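Side-chain contacts in putative exported protein (Bordetella pertussis, PDB 2DVZ), which probably serves as a periplasmic solute receptor that captures L-glutamate between its two lobes for a tripartite tricarboxylate-type transporter: residues Pro202-Gly207 with Asp221-Val226; Met212-Ala215 with Arg219-Ala222. All blocks are in the same frame, centred on the assembly; numbering follows the deposited sequence.

Contact 1. Residues Pro202-Gly207 with Asp221-Val226; sequences PQIQAG and DAIKDV. With CD (cadmium ion), chain F; CD (cadmium ion), chain B.
Gln205 and Ile204, on the last turn of helix 197-205, meet Ala222 and Ile223 in a small surface contact between this helix and the loop that leads from strand 210-215 toward strand 241-248. Its polar half is a single bond: Gln205 NE2 gives a hydrogen to Ala222 O at 3.0 Å, moderately bent at 148°. The donor sits above the carbonyl plane rather than on a lone pair. Glutamine suits the helix rim because its chain, bent at chi2 (-72°), swings the amide across to the loop. NE2 also lies 3.7 Å from Ala222 CB, and the small methyl lets the amide come close. Helix 197-205 belongs to a periplasmic-binding-protein fold, in which Ile204 packs on Ala211 of strand 210-215; Gly207, just beyond the helix, closes it with a Schellman motif, whose positive phi a glycine adopts easily. The apolar half brings Ile204 CG2 to 3.9 Å from Ile223 CG2, the two side chains crossing at about a right angle. Both isoleucines also touch Leu197, which joins them to the apolar side of the helix. On the loop's outer side, Asp221 and Asp225 each hold a different cadmium ion through both carboxylate oxygens.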
# COMPACT_ATOMS: atom_id res chain seq x y z
N PRO A 202 -0.55 5.19 13.92
CA PRO A 202 -1.13 5.36 15.28
C PRO A 202 -0.41 4.59 16.38
O PRO A 202 -0.28 5.12 17.50
CB PRO A 202 -2.57 4.83 15.13
CG PRO A 202 -2.88 5.03 13.66
CD PRO A 202 -1.58 4.72 12.96
N GLN A 203 0.02 3.36 16.08
CA GLN A 203 0.72 2.53 17.05
C GLN A 203 2.12 3.01 17.32
O GLN A 203 2.66 2.80 18.41
CB GLN A 203 0.80 1.07 16.61
CG GLN A 203 -0.52 0.46 16.15
CD GLN A 203 -1.64 0.56 17.16
OE1 GLN A 203 -1.43 0.50 18.39
NE2 GLN A 203 -2.88 0.72 16.65
N ILE A 204 2.74 3.61 16.32
CA ILE A 204 4.09 4.09 16.47
C ILE A 204 4.04 5.32 17.36
O ILE A 204 4.86 5.47 18.29
CB ILE A 204 4.72 4.37 15.08
CG1 ILE A 204 5.02 3.04 14.37
CG2 ILE A 204 5.96 5.22 15.19
CD1 ILE A 204 5.13 3.19 12.84
N GLN A 205 3.06 6.20 17.07
CA GLN A 205 2.85 7.41 17.84
C GLN A 205 2.63 7.09 19.31
O GLN A 205 3.19 7.79 20.18
CB GLN A 205 1.69 8.24 17.29
CG GLN A 205 1.98 8.86 15.94
CD GLN A 205 2.98 10.01 15.98
OE1 GLN A 205 3.43 10.40 17.05
NE2 GLN A 205 3.34 10.55 14.82
N ALA A 206 1.83 6.04 19.58
CA ALA A 206 1.47 5.62 20.93
C ALA A 206 2.55 4.81 21.61
O ALA A 206 2.39 4.46 22.78
CB ALA A 206 0.16 4.81 20.93
N GLY A 207 3.62 4.48 20.87
CA GLY A 207 4.74 3.75 21.42
C GLY A 207 4.51 2.25 21.46
O GLY A 207 5.28 1.53 22.13
N ASP A 221 7.94 14.53 9.38
CA ASP A 221 7.72 15.35 10.57
C ASP A 221 6.99 14.68 11.71
O ASP A 221 7.27 14.98 12.89
CB ASP A 221 6.98 16.64 10.19
CG ASP A 221 7.83 17.59 9.40
OD1 ASP A 221 9.08 17.45 9.33
OD2 ASP A 221 7.24 18.52 8.84
N ALA A 222 6.05 13.81 11.38
CA ALA A 222 5.31 13.03 12.36
C ALA A 222 6.24 12.21 13.18
O ALA A 222 5.97 11.97 14.37
CB ALA A 222 4.31 12.09 11.65
N ILE A 223 7.31 11.71 12.56
CA ILE A 223 8.23 10.77 13.22
C ILE A 223 9.67 11.08 12.79
O ILE A 223 10.39 10.24 12.22
CB ILE A 223 7.85 9.27 12.95
CG1 ILE A 223 7.54 9.04 11.45
CG2 ILE A 223 6.65 8.79 13.84
CD1 ILE A 223 7.61 7.52 11.01
N LYS A 224 10.09 12.30 13.12
CA LYS A 224 11.29 12.93 12.57
C LYS A 224 12.58 12.16 12.81
O LYS A 224 13.47 12.17 11.96
CB LYS A 224 11.39 14.38 13.08
CG LYS A 224 11.43 15.36 11.92
CD LYS A 224 11.30 16.81 12.33
CE LYS A 224 12.09 17.63 11.27
NZ LYS A 224 11.64 19.03 11.00
N ASP A 225 12.65 11.46 13.93
CA ASP A 225 13.83 10.69 14.29
C ASP A 225 14.03 9.34 13.63
O ASP A 225 15.06 8.76 13.78
CB ASP A 225 13.85 10.56 15.79
CG ASP A 225 14.11 11.88 16.45
OD1 ASP A 225 15.00 12.59 15.93
OD2 ASP A 225 13.46 12.22 17.44
N VAL A 226 13.02 8.85 12.90
CA VAL A 226 13.12 7.61 12.13
C VAL A 226 13.84 7.91 10.82
O VAL A 226 13.40 8.76 10.04
CB VAL A 226 11.70 6.92 11.89
CG1 VAL A 226 11.80 5.57 11.11
CG2 VAL A 226 10.93 6.74 13.23
CD CD F . 8.82 20.06 8.64
CD CD B . 14.39 14.32 17.75
O HOH W 1 9.07 21.15 10.60
O HOH W 2 13.48 15.32 16.44
O HOH W 3 14.35 16.12 19.50

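Contact 2. Residues Met212-Ala215 with Arg219-Ala222. With CD (cadmium ion), chain F.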
# COMPACT_ATOMS: atom_id res chain seq x y z
N MSE A 212 11.87 1.34 12.56
CA MSE A 212 13.30 1.28 12.37
C MSE A 212 13.80 2.10 11.21
O MSE A 212 14.90 2.67 11.27
CB MSE A 212 13.78 -0.19 12.25
CG MSE A 212 13.65 -0.98 13.55
SE MSE A 212 14.81 -0.37 15.05
CE MSE A 212 13.64 0.95 15.86
N ALA A 213 13.01 2.12 10.13
CA ALA A 213 13.28 2.91 8.92
C ALA A 213 11.97 3.12 8.17
O ALA A 213 11.04 2.36 8.33
CB ALA A 213 14.28 2.20 8.02
N ILE A 214 11.90 4.17 7.36
CA ILE A 214 10.73 4.43 6.50
C ILE A 214 11.25 4.46 5.07
O ILE A 214 12.43 4.77 4.85
CB ILE A 214 9.95 5.77 6.83
CG1 ILE A 214 10.87 7.00 6.75
CG2 ILE A 214 9.24 5.70 8.17
CD1 ILE A 214 10.09 8.33 6.69
N ALA A 215 10.40 4.08 4.12
CA ALA A 215 10.73 4.25 2.70
C ALA A 215 10.09 5.55 2.14
O ALA A 215 8.90 5.66 1.98
CB ALA A 215 10.37 3.01 1.87
N ARG A 219 13.11 12.08 5.91
CA ARG A 219 12.40 11.96 7.18
C ARG A 219 11.06 12.69 7.16
O ARG A 219 10.88 13.73 6.50
CB ARG A 219 13.27 12.50 8.32
CG ARG A 219 14.63 11.76 8.44
CD ARG A 219 15.63 12.51 9.38
NE ARG A 219 16.85 11.73 9.53
CZ ARG A 219 17.04 10.83 10.50
NH1 ARG A 219 16.10 10.66 11.45
NH2 ARG A 219 18.18 10.12 10.55
N ILE A 220 10.13 12.16 7.95
CA ILE A 220 8.78 12.64 8.03
C ILE A 220 8.51 13.32 9.40
O ILE A 220 8.80 12.77 10.42
CB ILE A 220 7.80 11.45 7.74
CG1 ILE A 220 7.75 11.19 6.23
CG2 ILE A 220 6.43 11.69 8.28
CD1 ILE A 220 6.89 9.89 5.78
N ASP A 221 7.94 14.53 9.38
CA ASP A 221 7.72 15.35 10.57
C ASP A 221 6.99 14.68 11.71
O ASP A 221 7.27 14.98 12.89
CB ASP A 221 6.98 16.64 10.19
CG ASP A 221 7.83 17.59 9.40
OD1 ASP A 221 9.08 17.45 9.33
OD2 ASP A 221 7.24 18.52 8.84
N ALA A 222 6.05 13.81 11.38
CA ALA A 222 5.31 13.03 12.36
C ALA A 222 6.24 12.21 13.18
O ALA A 222 5.97 11.97 14.37
CB ALA A 222 4.31 12.09 11.65
CD CD F . 8.82 20.06 8.64
O HOH W 1 9.07 21.15 10.60
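Ile214 CD1 packs from the strand against the side chain of Ile220, touching both its CD1 and its CG1 at 3.7 Å. One methyl thus rests alongside the outer half of the other isoleucine, and the two chains cross obliquely in a purely apolar meeting. Isoleucine serves well at both places: its beta branch suits an extended backbone, and its longer arm spans the gap between strand and loop. In Ile214, CG1 stands between the backbone N and the carbonyl carbon (chi1 57°), a crowded setting that leads CD1 out to the loop; the same methyl comes within 4.3 Å of Arg219 CA. The first bond of the Arg219 side chain points away from the strand, and its NH1 donates a hydrogen bond to Lys224 O, joining two points of the same loop. Farther out, Met212 (selenomethionine) and Ala213 form a classic beta bulge in strand 210-215, opposite Val119 of strand 106-121. Leu197 of helix 197-205 touches both isoleucines, while Val118 packs on Ile214 and Ala116 on Ile220, setting the pair between that helix and the sheet.

Followed from the N-terminal side, this region begins with helix 197-205, whose last turn supplies the 202-207 side of contact 1, and then enters strand 210-215, which carries the first side of contact 2. Leaving the strand, the chain turns back within three residues, so that 219-222 closes the short loop of contact 2. Continuing through 221-226, it closes the wider loop of contact 1. Contact 2 is the inner of the two: its touching residues fall between those of contact 1, and the segments overlap at Asp221 and Ala222. The two centres are about 8 Å apart. One loop is thereby fastened to a strand on its inner side and to a helix end nearer the surface, with Val226 CG1 packing 3.7 Å from Ala213 CA between the two contacts.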